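PDB 1W07: acyl-coa oxidase from Arabidopsis thaliana, which catalyses the FAD-dependent desaturation of long- and medium-chain acyl-CoAs to 2-trans-enoyl-CoAs, reducing oxygen to hydrogen peroxide in peroxisomal beta-oxidation. Local coordinates for residues B[500-505]-B[510-515]; B[376-381]-B[432-437]; B[405-410]-B[627-632]; B[33-38]-B[86-91]. The protein carries 1 engineered substitution. All blocks are in the same frame, centred on the assembly; numbering follows the deposited sequence.

Contact 1: residues B[500-505]-B[510-515]; sequences KNLSKF and QGFQEL
F505 lies flat on G511 at a tight helix-loop-helix corner, where helix 480-503 ends and, a few residues later, helix 508-514 turns back against it within the C-terminal helical region of the acyl-CoA oxidase. The principle illustrated is that a ring can come down on bare backbone where a helix offers a glycine. This is a CH-pi contact: G511 CA sits 3.5 Å from the centroid of the F505 ring, 14° off its normal, and with no side chain in the way the ring approaches the helix directly. The torsion chi1 of -80° sets F505 CG beside its own backbone N and brings the ring over the neighbouring helix. N501 O and L502 O lie at the ring's edge, in plane. Farther out, F505 CZ meets E514 CG at 3.9 Å, the two side chains crossing at about a right angle.

Aliphatic packing fills the other flank. L502 CD2 reaches the backbone between G511 and F512, 3.7 Å from F512 N, and also touches L515 CD1 at 3.8 Å.

Polar bonds act within the corner rather than across it. L502 O accepts a hydrogen bond from F505 N as the first helix ends, and takes another from the side chain of Q508. K504 NZ bonds N501 OD1, tilted 25° from the carbonyl plane. E514 and L515 also pack against K328 and R590, respectively, of the second subunit. L515 CD1 also abuts the aliphatic base of the asparagine, 3.5 Å from N501 CB.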
loop_
_atom_site.group_PDB
_atom_site.type_symbol
_atom_site.label_atom_id
_atom_site.label_comp_id
_atom_site.label_asym_id
_atom_site.label_seq_id
_atom_site.Cartn_x
_atom_site.Cartn_y
_atom_site.Cartn_z
ATOM N N LYS B 500 -29.348 -7.281 -17.457
ATOM C CA LYS B 500 -29.766 -7.085 -18.836
ATOM C C LYS B 500 -28.628 -7.401 -19.802
ATOM O O LYS B 500 -28.824 -8.091 -20.805
ATOM C CB LYS B 500 -30.241 -5.647 -19.050
ATOM C CG LYS B 500 -31.521 -5.306 -18.301
ATOM C CD LYS B 500 -31.920 -3.843 -18.463
ATOM C CE LYS B 500 -33.193 -3.541 -17.680
ATOM N NZ LYS B 500 -33.454 -2.080 -17.542
ATOM N N ASN B 501 -27.438 -6.890 -19.507
ATOM C CA ASN B 501 -26.293 -7.138 -20.373
ATOM C C ASN B 501 -25.948 -8.621 -20.392
ATOM O O ASN B 501 -25.445 -9.127 -21.392
ATOM C CB ASN B 501 -25.090 -6.310 -19.926
ATOM C CG ASN B 501 -25.313 -4.824 -20.142
ATOM O OD1 ASN B 501 -25.886 -4.418 -21.159
ATOM N ND2 ASN B 501 -24.863 -4.007 -19.205
ATOM N N LEU B 502 -26.220 -9.302 -19.284
ATOM C CA LEU B 502 -25.959 -10.738 -19.251
ATOM C C LEU B 502 -26.928 -11.443 -20.188
ATOM O O LEU B 502 -26.516 -12.250 -21.036
ATOM C CB LEU B 502 -26.165 -11.305 -17.843
ATOM C CG LEU B 502 -25.170 -11.007 -16.736
ATOM C CD1 LEU B 502 -25.551 -11.857 -15.522
ATOM C CD2 LEU B 502 -23.750 -11.336 -17.195
ATOM N N SER B 503 -28.220 -11.143 -20.039
ATOM C CA SER B 503 -29.275 -11.757 -20.844
ATOM C C SER B 503 -29.046 -11.715 -22.361
ATOM O O SER B 503 -29.676 -12.469 -23.089
ATOM C CB SER B 503 -30.639 -11.113 -20.534
ATOM O OG SER B 503 -30.772 -9.830 -21.140
ATOM N N LYS B 504 -28.157 -10.846 -22.836
ATOM C CA LYS B 504 -27.926 -10.779 -24.274
ATOM C C LYS B 504 -26.764 -11.641 -24.765
ATOM O O LYS B 504 -26.172 -11.369 -25.812
ATOM C CB LYS B 504 -27.734 -9.331 -24.739
ATOM C CG LYS B 504 -26.677 -8.535 -24.004
ATOM C CD LYS B 504 -26.830 -7.054 -24.334
ATOM C CE LYS B 504 -25.783 -6.192 -23.647
ATOM N NZ LYS B 504 -25.985 -4.740 -23.937
ATOM N N PHE B 505 -26.451 -12.679 -23.995
ATOM C CA PHE B 505 -25.393 -13.626 -24.339
ATOM C C PHE B 505 -26.055 -14.989 -24.478
ATOM O O PHE B 505 -26.968 -15.321 -23.720
ATOM C CB PHE B 505 -24.336 -13.719 -23.227
ATOM C CG PHE B 505 -23.333 -12.598 -23.237
ATOM C CD1 PHE B 505 -23.620 -11.377 -22.635
ATOM C CD2 PHE B 505 -22.100 -12.764 -23.863
ATOM C CE1 PHE B 505 -22.699 -10.340 -22.654
ATOM C CE2 PHE B 505 -21.168 -11.732 -23.892
ATOM C CZ PHE B 505 -21.465 -10.516 -23.287
ATOM N N GLN B 510 -20.617 -17.463 -20.124
ATOM C CA GLN B 510 -19.689 -16.710 -20.960
ATOM C C GLN B 510 -19.920 -15.226 -20.719
ATOM O O GLN B 510 -18.973 -14.456 -20.598
ATOM C CB GLN B 510 -19.901 -17.007 -22.452
ATOM C CG GLN B 510 -19.147 -18.224 -22.966
ATOM C CD GLN B 510 -19.127 -18.312 -24.490
ATOM O OE1 GLN B 510 -18.329 -19.049 -25.063
ATOM N NE2 GLN B 510 -20.015 -17.568 -25.150
ATOM N N GLY B 511 -21.187 -14.823 -20.670
ATOM C CA GLY B 511 -21.506 -13.425 -20.436
ATOM C C GLY B 511 -21.023 -12.970 -19.063
ATOM O O GLY B 511 -20.512 -11.859 -18.906
ATOM N N PHE B 512 -21.194 -13.837 -18.070
ATOM C CA PHE B 512 -20.782 -13.543 -16.704
ATOM C C PHE B 512 -19.276 -13.265 -16.679
ATOM O O PHE B 512 -18.829 -12.314 -16.032
ATOM C CB PHE B 512 -21.095 -14.729 -15.787
ATOM C CG PHE B 512 -21.019 -14.399 -14.314
ATOM C CD1 PHE B 512 -22.135 -13.917 -13.638
ATOM C CD2 PHE B 512 -19.827 -14.551 -13.608
ATOM C CE1 PHE B 512 -22.073 -13.589 -12.293
ATOM C CE2 PHE B 512 -19.748 -14.224 -12.249
ATOM C CZ PHE B 512 -20.871 -13.743 -11.588
ATOM N N GLN B 513 -18.504 -14.095 -17.384
ATOM C CA GLN B 513 -17.049 -13.953 -17.449
ATOM C C GLN B 513 -16.627 -12.689 -18.191
ATOM O O GLN B 513 -15.646 -12.034 -17.825
ATOM C CB GLN B 513 -16.426 -15.179 -18.129
ATOM C CG GLN B 513 -16.538 -16.467 -17.317
ATOM C CD GLN B 513 -16.037 -16.315 -15.880
ATOM O OE1 GLN B 513 -14.952 -15.784 -15.636
ATOM N NE2 GLN B 513 -16.823 -16.802 -14.925
ATOM N N GLU B 514 -17.366 -12.351 -19.242
ATOM C CA GLU B 514 -17.079 -11.159 -20.026
ATOM C C GLU B 514 -17.298 -9.890 -19.192
ATOM O O GLU B 514 -16.517 -8.942 -19.275
ATOM C CB GLU B 514 -17.992 -11.132 -21.257
ATOM C CG GLU B 514 -17.735 -9.995 -22.240
ATOM C CD GLU B 514 -16.320 -10.004 -22.786
ATOM O OE1 GLU B 514 -15.767 -11.103 -22.976
ATOM O OE2 GLU B 514 -15.763 -8.912 -23.031
ATOM N N LEU B 515 -18.353 -9.881 -18.381
ATOM C CA LEU B 515 -18.682 -8.713 -17.575
ATOM C C LEU B 515 -18.215 -8.782 -16.118
ATOM O O LEU B 515 -18.759 -8.082 -15.257
ATOM C CB LEU B 515 -20.193 -8.481 -17.624
ATOM C CG LEU B 515 -20.832 -8.382 -19.018
ATOM C CD1 LEU B 515 -22.324 -8.241 -18.869
ATOM C CD2 LEU B 515 -20.281 -7.192 -19.779
#

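Contact 2: residues B[376-381]-B[432-437]; sequences CTAGLK and LQVARF
V434 meets G379 where helix 427-443 crosses helix 370-398 in the C-alpha1 helical domain, an example of a branched side chain seated against backbone left uncovered by a glycine. The short axes come within 8.9 Å and run roughly antiparallel, at 140°. From V434 CB, which points to the partner helix, the side chain divides into two methyls. CG1 stands anti to the backbone N (chi1 173°), which leaves CG2 beside that N and aimed across the interface. CG2 does the touching: it lies 3.6 Å from G379 N and equally close to G379 CA, and grazes the methyl of A378 at 4.5 Å from A378 CB. Because G379 has no side chain, the valine tip rests on the helix backbone itself.

From the preceding residue, Q433 OE1 comes to 4.4 Å from A378 CB, a loose contact at the margin. L432, on another side of the same helix, touches the FAD and packs on L516 and V520 of helix 516-538. On the partner helix, K381 NZ is held by several acceptors, among them N427 OD1 and the carbonyl oxygens of A420 and Y423. With no hydrogen bond joining the segments, the contact rests on van der Waals packing of small groups; the fit depends on shape, and no charge takes part across it.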
loop_
_atom_site.group_PDB
_atom_site.type_symbol
_atom_site.label_atom_id
_atom_site.label_comp_id
_atom_site.label_asym_id
_atom_site.label_seq_id
_atom_site.Cartn_x
_atom_site.Cartn_y
_atom_site.Cartn_z
ATOM N N CYS B 376 -23.835 -11.247 2.277
ATOM C CA CYS B 376 -23.468 -10.103 3.111
ATOM C C CYS B 376 -22.111 -10.296 3.752
ATOM O O CYS B 376 -21.230 -9.434 3.650
ATOM C CB CYS B 376 -24.506 -9.899 4.231
ATOM S SG CYS B 376 -26.107 -9.266 3.711
ATOM N N THR B 377 -21.930 -11.433 4.428
ATOM C CA THR B 377 -20.674 -11.720 5.098
ATOM C C THR B 377 -19.498 -11.695 4.122
ATOM O O THR B 377 -18.515 -11.014 4.371
ATOM C CB THR B 377 -20.694 -13.081 5.808
ATOM O OG1 THR B 377 -21.067 -14.111 4.884
ATOM C CG2 THR B 377 -21.675 -13.057 6.941
ATOM N N ALA B 378 -19.605 -12.422 3.009
ATOM C CA ALA B 378 -18.523 -12.459 2.031
ATOM C C ALA B 378 -18.192 -11.069 1.486
ATOM O O ALA B 378 -17.020 -10.672 1.407
ATOM C CB ALA B 378 -18.873 -13.415 0.869
ATOM N N GLY B 379 -19.241 -10.340 1.113
ATOM C CA GLY B 379 -19.072 -9.003 0.570
ATOM C C GLY B 379 -18.515 -8.000 1.558
ATOM O O GLY B 379 -17.672 -7.166 1.205
ATOM N N LEU B 380 -18.984 -8.076 2.798
ATOM C CA LEU B 380 -18.510 -7.157 3.826
ATOM C C LEU B 380 -17.075 -7.455 4.182
ATOM O O LEU B 380 -16.310 -6.545 4.455
ATOM C CB LEU B 380 -19.391 -7.243 5.076
ATOM C CG LEU B 380 -20.810 -6.673 4.942
ATOM C CD1 LEU B 380 -21.573 -6.834 6.263
ATOM C CD2 LEU B 380 -20.709 -5.208 4.527
ATOM N N LYS B 381 -16.716 -8.735 4.188
ATOM C CA LYS B 381 -15.345 -9.140 4.493
ATOM C C LYS B 381 -14.448 -8.516 3.430
ATOM O O LYS B 381 -13.403 -7.945 3.743
ATOM C CB LYS B 381 -15.218 -10.676 4.488
ATOM C CG LYS B 381 -13.826 -11.211 4.820
ATOM C CD LYS B 381 -12.916 -11.183 3.606
ATOM C CE LYS B 381 -11.555 -11.785 3.901
ATOM N NZ LYS B 381 -10.661 -11.710 2.713
ATOM N N LEU B 432 -17.372 -11.739 -6.318
ATOM C CA LEU B 432 -18.014 -12.367 -7.468
ATOM C C LEU B 432 -19.146 -13.262 -6.982
ATOM O O LEU B 432 -20.154 -13.436 -7.664
ATOM C CB LEU B 432 -16.993 -13.180 -8.272
ATOM C CG LEU B 432 -15.984 -12.329 -9.063
ATOM C CD1 LEU B 432 -14.881 -13.215 -9.620
ATOM C CD2 LEU B 432 -16.716 -11.599 -10.177
ATOM N N GLN B 433 -18.979 -13.827 -5.793
ATOM C CA GLN B 433 -20.010 -14.679 -5.217
ATOM C C GLN B 433 -21.220 -13.806 -4.907
ATOM O O GLN B 433 -22.364 -14.211 -5.132
ATOM C CB GLN B 433 -19.495 -15.349 -3.940
ATOM C CG GLN B 433 -18.657 -16.594 -4.206
ATOM C CD GLN B 433 -17.755 -16.966 -3.040
ATOM O OE1 GLN B 433 -18.133 -16.834 -1.871
ATOM N NE2 GLN B 433 -16.561 -17.448 -3.355
ATOM N N VAL B 434 -20.971 -12.603 -4.397
ATOM C CA VAL B 434 -22.062 -11.680 -4.085
ATOM C C VAL B 434 -22.779 -11.329 -5.383
ATOM O O VAL B 434 -24.009 -11.296 -5.434
ATOM C CB VAL B 434 -21.532 -10.380 -3.420
ATOM C CG1 VAL B 434 -22.670 -9.361 -3.256
ATOM C CG2 VAL B 434 -20.926 -10.707 -2.064
ATOM N N ALA B 435 -22.007 -11.068 -6.434
ATOM C CA ALA B 435 -22.577 -10.721 -7.735
ATOM C C ALA B 435 -23.519 -11.830 -8.203
ATOM O O ALA B 435 -24.630 -11.551 -8.657
ATOM C CB ALA B 435 -21.467 -10.498 -8.757
ATOM N N ARG B 436 -23.083 -13.082 -8.101
ATOM C CA ARG B 436 -23.944 -14.191 -8.506
ATOM C C ARG B 436 -25.247 -14.157 -7.699
ATOM O O ARG B 436 -26.325 -14.347 -8.249
ATOM C CB ARG B 436 -23.239 -15.532 -8.291
ATOM C CG ARG B 436 -22.112 -15.821 -9.265
ATOM C CD ARG B 436 -21.569 -17.219 -9.042
ATOM N NE ARG B 436 -20.331 -17.474 -9.771
ATOM C CZ ARG B 436 -20.234 -17.642 -11.087
ATOM N NH1 ARG B 436 -21.305 -17.593 -11.872
ATOM N NH2 ARG B 436 -19.043 -17.874 -11.624
ATOM N N PHE B 437 -25.139 -13.915 -6.397
ATOM C CA PHE B 437 -26.309 -13.841 -5.524
ATOM C C PHE B 437 -27.239 -12.706 -5.965
ATOM O O PHE B 437 -28.464 -12.861 -5.993
ATOM C CB PHE B 437 -25.865 -13.611 -4.075
ATOM C CG PHE B 437 -26.995 -13.314 -3.128
ATOM C CD1 PHE B 437 -27.880 -14.316 -2.747
ATOM C CD2 PHE B 437 -27.184 -12.027 -2.629
ATOM C CE1 PHE B 437 -28.940 -14.047 -1.886
ATOM C CE2 PHE B 437 -28.246 -11.742 -1.761
ATOM C CZ PHE B 437 -29.125 -12.757 -1.390
#

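Contact 3: residues B[405-410]-B[627-632]; sequences LWCSGL and PKLFEE
The loop that follows helix 370-398, close to the flavin site, packs on helix 625-635 near the subunit interface, and it does so chiefly through one methyl: L629 CD2, which receives both C407 and L405. It shows how a loop entering a short 3-10 turn can present two apolar groups to a single methyl. C407 SG lies 3.7 Å from L629 CD2, and L405 CD1 lies 3.9 Å from the same carbon. Sulfur takes a position between the backbone N and the carbonyl carbon of its own residue (chi1 67°), which turns it to the helix. It also comes within 4.2 Å of E632 CB, touching the aliphatic root of that residue, whose carboxylate pairs with K635.

The turn is held by its own bonds. S408 N donates to L405 O at 2.9 Å, and G409 N to W406 O. Outside it, the backbone of C407 pairs with V617, and W406 NE1 donates to N231 O. T227 of the second subunit packs on L405 and its L140 on L629, so the other chain also covers these two leucines. Since no hydrogen bond or salt bridge spans the two segments, sulfur, methyl and methylene surfaces join them, and the contact is dispersive in character.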
loop_
_atom_site.group_PDB
_atom_site.type_symbol
_atom_site.label_atom_id
_atom_site.label_comp_id
_atom_site.label_asym_id
_atom_site.label_seq_id
_atom_site.Cartn_x
_atom_site.Cartn_y
_atom_site.Cartn_z
ATOM N N LEU B 405 9.387 5.768 8.703
ATOM C CA LEU B 405 10.159 5.127 9.764
ATOM C C LEU B 405 9.352 4.040 10.452
ATOM O O LEU B 405 8.192 4.249 10.812
ATOM C CB LEU B 405 10.584 6.152 10.817
ATOM C CG LEU B 405 11.884 6.917 10.543
ATOM C CD1 LEU B 405 12.056 8.049 11.556
ATOM C CD2 LEU B 405 13.039 5.932 10.604
ATOM N N TRP B 406 9.963 2.883 10.663
ATOM C CA TRP B 406 9.277 1.789 11.333
ATOM C C TRP B 406 8.640 2.204 12.676
ATOM O O TRP B 406 7.540 1.753 13.006
ATOM C CB TRP B 406 10.255 0.648 11.596
ATOM C CG TRP B 406 9.572 -0.615 11.989
ATOM C CD1 TRP B 406 9.069 -1.554 11.145
ATOM C CD2 TRP B 406 9.300 -1.076 13.318
ATOM N NE1 TRP B 406 8.502 -2.575 11.860
ATOM C CE2 TRP B 406 8.627 -2.309 13.198
ATOM C CE3 TRP B 406 9.560 -0.566 14.603
ATOM C CZ2 TRP B 406 8.200 -3.046 14.313
ATOM C CZ3 TRP B 406 9.133 -1.307 15.717
ATOM C CH2 TRP B 406 8.462 -2.532 15.558
ATOM N N CYS B 407 9.324 3.061 13.445
ATOM C CA CYS B 407 8.811 3.468 14.751
ATOM C C CYS B 407 7.522 4.303 14.654
ATOM O O CYS B 407 6.915 4.656 15.671
ATOM C CB CYS B 407 9.898 4.194 15.570
ATOM S SG CYS B 407 10.450 5.808 14.936
ATOM N N SER B 408 7.072 4.601 13.437
ATOM C CA SER B 408 5.812 5.328 13.307
ATOM C C SER B 408 4.645 4.349 13.558
ATOM O O SER B 408 3.495 4.781 13.746
ATOM C CB SER B 408 5.670 5.957 11.911
ATOM O OG SER B 408 5.401 4.983 10.913
ATOM N N GLY B 409 4.951 3.044 13.572
ATOM C CA GLY B 409 3.939 2.029 13.811
ATOM C C GLY B 409 3.092 1.679 12.605
ATOM O O GLY B 409 2.401 0.651 12.595
ATOM N N LEU B 410 3.146 2.513 11.573
ATOM C CA LEU B 410 2.322 2.295 10.385
ATOM C C LEU B 410 2.826 1.266 9.376
ATOM O O LEU B 410 2.033 0.501 8.834
ATOM C CB LEU B 410 2.053 3.650 9.700
ATOM C CG LEU B 410 1.189 4.576 10.592
ATOM C CD1 LEU B 410 1.139 6.012 10.057
ATOM C CD2 LEU B 410 -0.205 3.990 10.668
ATOM N N PRO B 627 11.025 14.694 20.129
ATOM C CA PRO B 627 12.015 14.202 21.082
ATOM C C PRO B 627 12.055 12.676 21.092
ATOM O O PRO B 627 13.126 12.085 21.181
ATOM C CB PRO B 627 11.541 14.791 22.410
ATOM C CG PRO B 627 10.924 16.099 21.983
ATOM C CD PRO B 627 10.137 15.693 20.755
ATOM N N LYS B 628 10.893 12.045 20.972
ATOM C CA LYS B 628 10.822 10.587 20.993
ATOM C C LYS B 628 11.363 9.933 19.732
ATOM O O LYS B 628 11.788 8.777 19.762
ATOM C CB LYS B 628 9.387 10.137 21.248
ATOM C CG LYS B 628 8.901 10.471 22.664
ATOM C CD LYS B 628 9.649 9.624 23.697
ATOM C CE LYS B 628 9.318 9.995 25.147
ATOM N NZ LYS B 628 10.039 9.092 26.106
ATOM N N LEU B 629 11.346 10.664 18.622
ATOM C CA LEU B 629 11.879 10.135 17.371
ATOM C C LEU B 629 13.387 10.010 17.529
ATOM O O LEU B 629 13.982 9.019 17.111
ATOM C CB LEU B 629 11.570 11.069 16.196
ATOM C CG LEU B 629 10.240 10.854 15.450
ATOM C CD1 LEU B 629 10.010 11.984 14.448
ATOM C CD2 LEU B 629 10.259 9.505 14.732
ATOM N N PHE B 630 13.993 11.031 18.132
ATOM C CA PHE B 630 15.430 11.058 18.360
ATOM C C PHE B 630 15.799 9.922 19.309
ATOM O O PHE B 630 16.740 9.175 19.067
ATOM C CB PHE B 630 15.849 12.426 18.935
ATOM C CG PHE B 630 17.323 12.540 19.226
ATOM C CD1 PHE B 630 18.259 12.428 18.201
ATOM C CD2 PHE B 630 17.780 12.722 20.529
ATOM C CE1 PHE B 630 19.626 12.490 18.474
ATOM C CE2 PHE B 630 19.147 12.787 20.814
ATOM C CZ PHE B 630 20.070 12.668 19.780
ATOM N N GLU B 631 15.040 9.781 20.384
ATOM C CA GLU B 631 15.274 8.719 21.359
ATOM C C GLU B 631 15.265 7.335 20.704
ATOM O O GLU B 631 16.104 6.484 21.005
ATOM C CB GLU B 631 14.201 8.776 22.447
ATOM C CG GLU B 631 14.397 7.784 23.577
ATOM C CD GLU B 631 13.260 7.810 24.586
ATOM O OE1 GLU B 631 12.932 8.897 25.122
ATOM O OE2 GLU B 631 12.696 6.729 24.853
ATOM N N GLU B 632 14.305 7.099 19.815
ATOM C CA GLU B 632 14.228 5.802 19.157
ATOM C C GLU B 632 15.388 5.557 18.212
ATOM O O GLU B 632 15.921 4.447 18.164
ATOM C CB GLU B 632 12.912 5.658 18.393
ATOM C CG GLU B 632 11.737 5.348 19.284
ATOM C CD GLU B 632 11.902 4.043 20.045
ATOM O OE1 GLU B 632 11.655 4.051 21.266
ATOM O OE2 GLU B 632 12.260 3.011 19.433
#

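Contact 4: residues B[33-38]-B[86-91]; sequences EVSDRI and AGRLRH
A single water joins S35 to R88: it accepts from R88 NH1 at 2.7 Å and is hydrogen-bonded to S35 OG at 3.0 Å. The water lies at the edge of the R88 guanidinium, in its plane, while H91 CB covers one face of that group 3.8 Å above its centre. With bends at chi2 and chi3 (-53° and 83°), the arginine folds back over its own helix instead of running straight on toward the partner, and the water spans the remaining distance. Direct contact here is slight, S35 OG being 4.4 Å from R88 CD.

Beside this bridge the packing is apolar and close. I38 CG2, set anti to its own N while CG1 lies beside it, presses on the helix backbone at L89, 3.4 Å from L89 CA, tighter than usual for two carbons. It also meets L89 CB at 4.0 Å. R88 CB lies equally far from I38 CB, and the two side chains cross at about a right angle. Outside the two segments' own contact, R37 NH1 makes a salt bridge with E85 OE1, a second polar link between the same helices, and L89 also packs on I76 of helix 58-78.

Helices 29-43 and 83-93 pass at 49°, their short axes 9.3 Å apart, an inclined helix pair of the all-helical N-terminal domain found in acyl-CoA oxidases and dehydrogenases.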
loop_
_atom_site.group_PDB
_atom_site.type_symbol
_atom_site.label_atom_id
_atom_site.label_comp_id
_atom_site.label_asym_id
_atom_site.label_seq_id
_atom_site.Cartn_x
_atom_site.Cartn_y
_atom_site.Cartn_z
ATOM N N GLU B 33 -14.562 -2.060 30.113
ATOM C CA GLU B 33 -13.862 -2.299 31.375
ATOM C C GLU B 33 -12.874 -3.455 31.302
ATOM O O GLU B 33 -11.741 -3.343 31.758
ATOM C CB GLU B 33 -14.880 -2.564 32.495
ATOM C CG GLU B 33 -15.630 -1.321 32.958
ATOM C CD GLU B 33 -16.522 -1.584 34.149
ATOM O OE1 GLU B 33 -17.093 -0.612 34.693
ATOM O OE2 GLU B 33 -16.674 -2.767 34.536
ATOM N N VAL B 34 -13.315 -4.572 30.743
ATOM C CA VAL B 34 -12.458 -5.737 30.636
ATOM C C VAL B 34 -11.277 -5.455 29.708
ATOM O O VAL B 34 -10.146 -5.862 29.973
ATOM C CB VAL B 34 -13.247 -6.959 30.110
ATOM C CG1 VAL B 34 -12.337 -8.156 30.009
ATOM C CG2 VAL B 34 -14.405 -7.269 31.051
ATOM N N SER B 35 -11.538 -4.748 28.616
ATOM C CA SER B 35 -10.479 -4.447 27.669
ATOM C C SER B 35 -9.479 -3.451 28.251
ATOM O O SER B 35 -8.264 -3.588 28.077
ATOM C CB SER B 35 -11.085 -3.889 26.387
ATOM O OG SER B 35 -10.087 -3.675 25.424
ATOM N N ASP B 36 -9.993 -2.450 28.953
ATOM C CA ASP B 36 -9.134 -1.438 29.535
ATOM C C ASP B 36 -8.195 -2.066 30.560
ATOM O O ASP B 36 -7.009 -1.749 30.597
ATOM C CB ASP B 36 -9.992 -0.337 30.171
ATOM C CG ASP B 36 -9.166 0.743 30.827
ATOM O OD1 ASP B 36 -9.172 0.812 32.075
ATOM O OD2 ASP B 36 -8.506 1.533 30.110
ATOM N N ARG B 37 -8.730 -2.974 31.369
ATOM C CA ARG B 37 -7.954 -3.650 32.403
ATOM C C ARG B 37 -6.859 -4.537 31.812
ATOM O O ARG B 37 -5.695 -4.436 32.188
ATOM C CB ARG B 37 -8.880 -4.511 33.261
ATOM C CG ARG B 37 -8.228 -5.095 34.503
ATOM C CD ARG B 37 -8.974 -6.343 34.944
ATOM N NE ARG B 37 -10.421 -6.139 34.939
ATOM C CZ ARG B 37 -11.291 -7.017 34.447
ATOM N NH1 ARG B 37 -10.858 -8.157 33.920
ATOM N NH2 ARG B 37 -12.590 -6.760 34.481
ATOM N N ILE B 38 -7.241 -5.413 30.893
ATOM C CA ILE B 38 -6.284 -6.316 30.273
ATOM C C ILE B 38 -5.244 -5.542 29.467
ATOM O O ILE B 38 -4.070 -5.917 29.438
ATOM C CB ILE B 38 -6.989 -7.331 29.357
ATOM C CG1 ILE B 38 -8.024 -8.119 30.162
ATOM C CG2 ILE B 38 -5.969 -8.285 28.758
ATOM C CD1 ILE B 38 -7.436 -8.921 31.319
ATOM N N ALA B 86 -8.793 -13.854 28.470
ATOM C CA ALA B 86 -7.684 -14.495 27.773
ATOM C C ALA B 86 -7.616 -13.998 26.325
ATOM O O ALA B 86 -6.530 -13.736 25.795
ATOM C CB ALA B 86 -7.843 -16.011 27.806
ATOM N N GLY B 87 -8.778 -13.868 25.691
ATOM C CA GLY B 87 -8.836 -13.375 24.322
ATOM C C GLY B 87 -8.315 -11.949 24.252
ATOM O O GLY B 87 -7.529 -11.609 23.363
ATOM N N ARG B 88 -8.738 -11.108 25.191
ATOM C CA ARG B 88 -8.266 -9.729 25.209
ATOM C C ARG B 88 -6.768 -9.657 25.478
ATOM O O ARG B 88 -6.091 -8.744 25.016
ATOM C CB ARG B 88 -9.017 -8.909 26.262
ATOM C CG ARG B 88 -10.466 -8.607 25.921
ATOM C CD ARG B 88 -10.606 -7.958 24.541
ATOM N NE ARG B 88 -10.623 -8.955 23.471
ATOM C CZ ARG B 88 -10.577 -8.662 22.170
ATOM N NH1 ARG B 88 -10.511 -7.394 21.766
ATOM N NH2 ARG B 88 -10.609 -9.636 21.269
ATOM N N LEU B 89 -6.258 -10.619 26.238
ATOM C CA LEU B 89 -4.840 -10.669 26.556
ATOM C C LEU B 89 -4.044 -10.890 25.270
ATOM O O LEU B 89 -3.113 -10.140 24.956
ATOM C CB LEU B 89 -4.560 -11.818 27.521
ATOM C CG LEU B 89 -3.126 -11.933 28.032
ATOM C CD1 LEU B 89 -2.869 -10.893 29.106
ATOM C CD2 LEU B 89 -2.927 -13.311 28.598
ATOM N N ARG B 90 -4.413 -11.924 24.524
ATOM C CA ARG B 90 -3.725 -12.226 23.276
ATOM C C ARG B 90 -3.870 -11.058 22.305
ATOM O O ARG B 90 -2.941 -10.740 21.558
ATOM C CB ARG B 90 -4.290 -13.495 22.639
ATOM C CG ARG B 90 -3.971 -14.784 23.393
ATOM C CD ARG B 90 -4.322 -15.994 22.543
ATOM N NE ARG B 90 -5.763 -16.135 22.358
ATOM C CZ ARG B 90 -6.576 -16.697 23.247
ATOM N NH1 ARG B 90 -6.091 -17.182 24.384
ATOM N NH2 ARG B 90 -7.877 -16.763 23.002
ATOM N N HIS B 91 -5.038 -10.424 22.318
ATOM C CA HIS B 91 -5.310 -9.289 21.451
ATOM C C HIS B 91 -4.309 -8.165 21.692
ATOM O O HIS B 91 -3.729 -7.625 20.740
ATOM C CB HIS B 91 -6.733 -8.784 21.692
ATOM C CG HIS B 91 -7.041 -7.483 21.019
ATOM N ND1 HIS B 91 -7.193 -7.366 19.655
ATOM C CD2 HIS B 91 -7.210 -6.238 21.525
ATOM C CE1 HIS B 91 -7.447 -6.105 19.347
ATOM N NE2 HIS B 91 -7.460 -5.397 20.465
HETATM O O HOH W 1 -10.718 -4.898 22.770
#

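How the contacts relate
Contact 2 is the most interior of the four; contacts 1, 3 and 4 are partly buried, and contacts 1 and 3 also meet the second subunit. Contacts 1 and 2 adjoin: F512 CZ packs 3.4 Å from R436 CG, and the R436 guanidinium makes a cation-pi contact with F512, linking the helix corner to helix 427-443. Contacts 3 and 4 lie across the chain's centre from contact 2, contact 4 wholly within the N-terminal helices. No direct hydrogen bond spans any pair of segments. Glycine backbone receives a ring in contact 1 and a methyl in contact 2, contact 3 gathers sulfur and methyls, and contact 4 adds a water bridge.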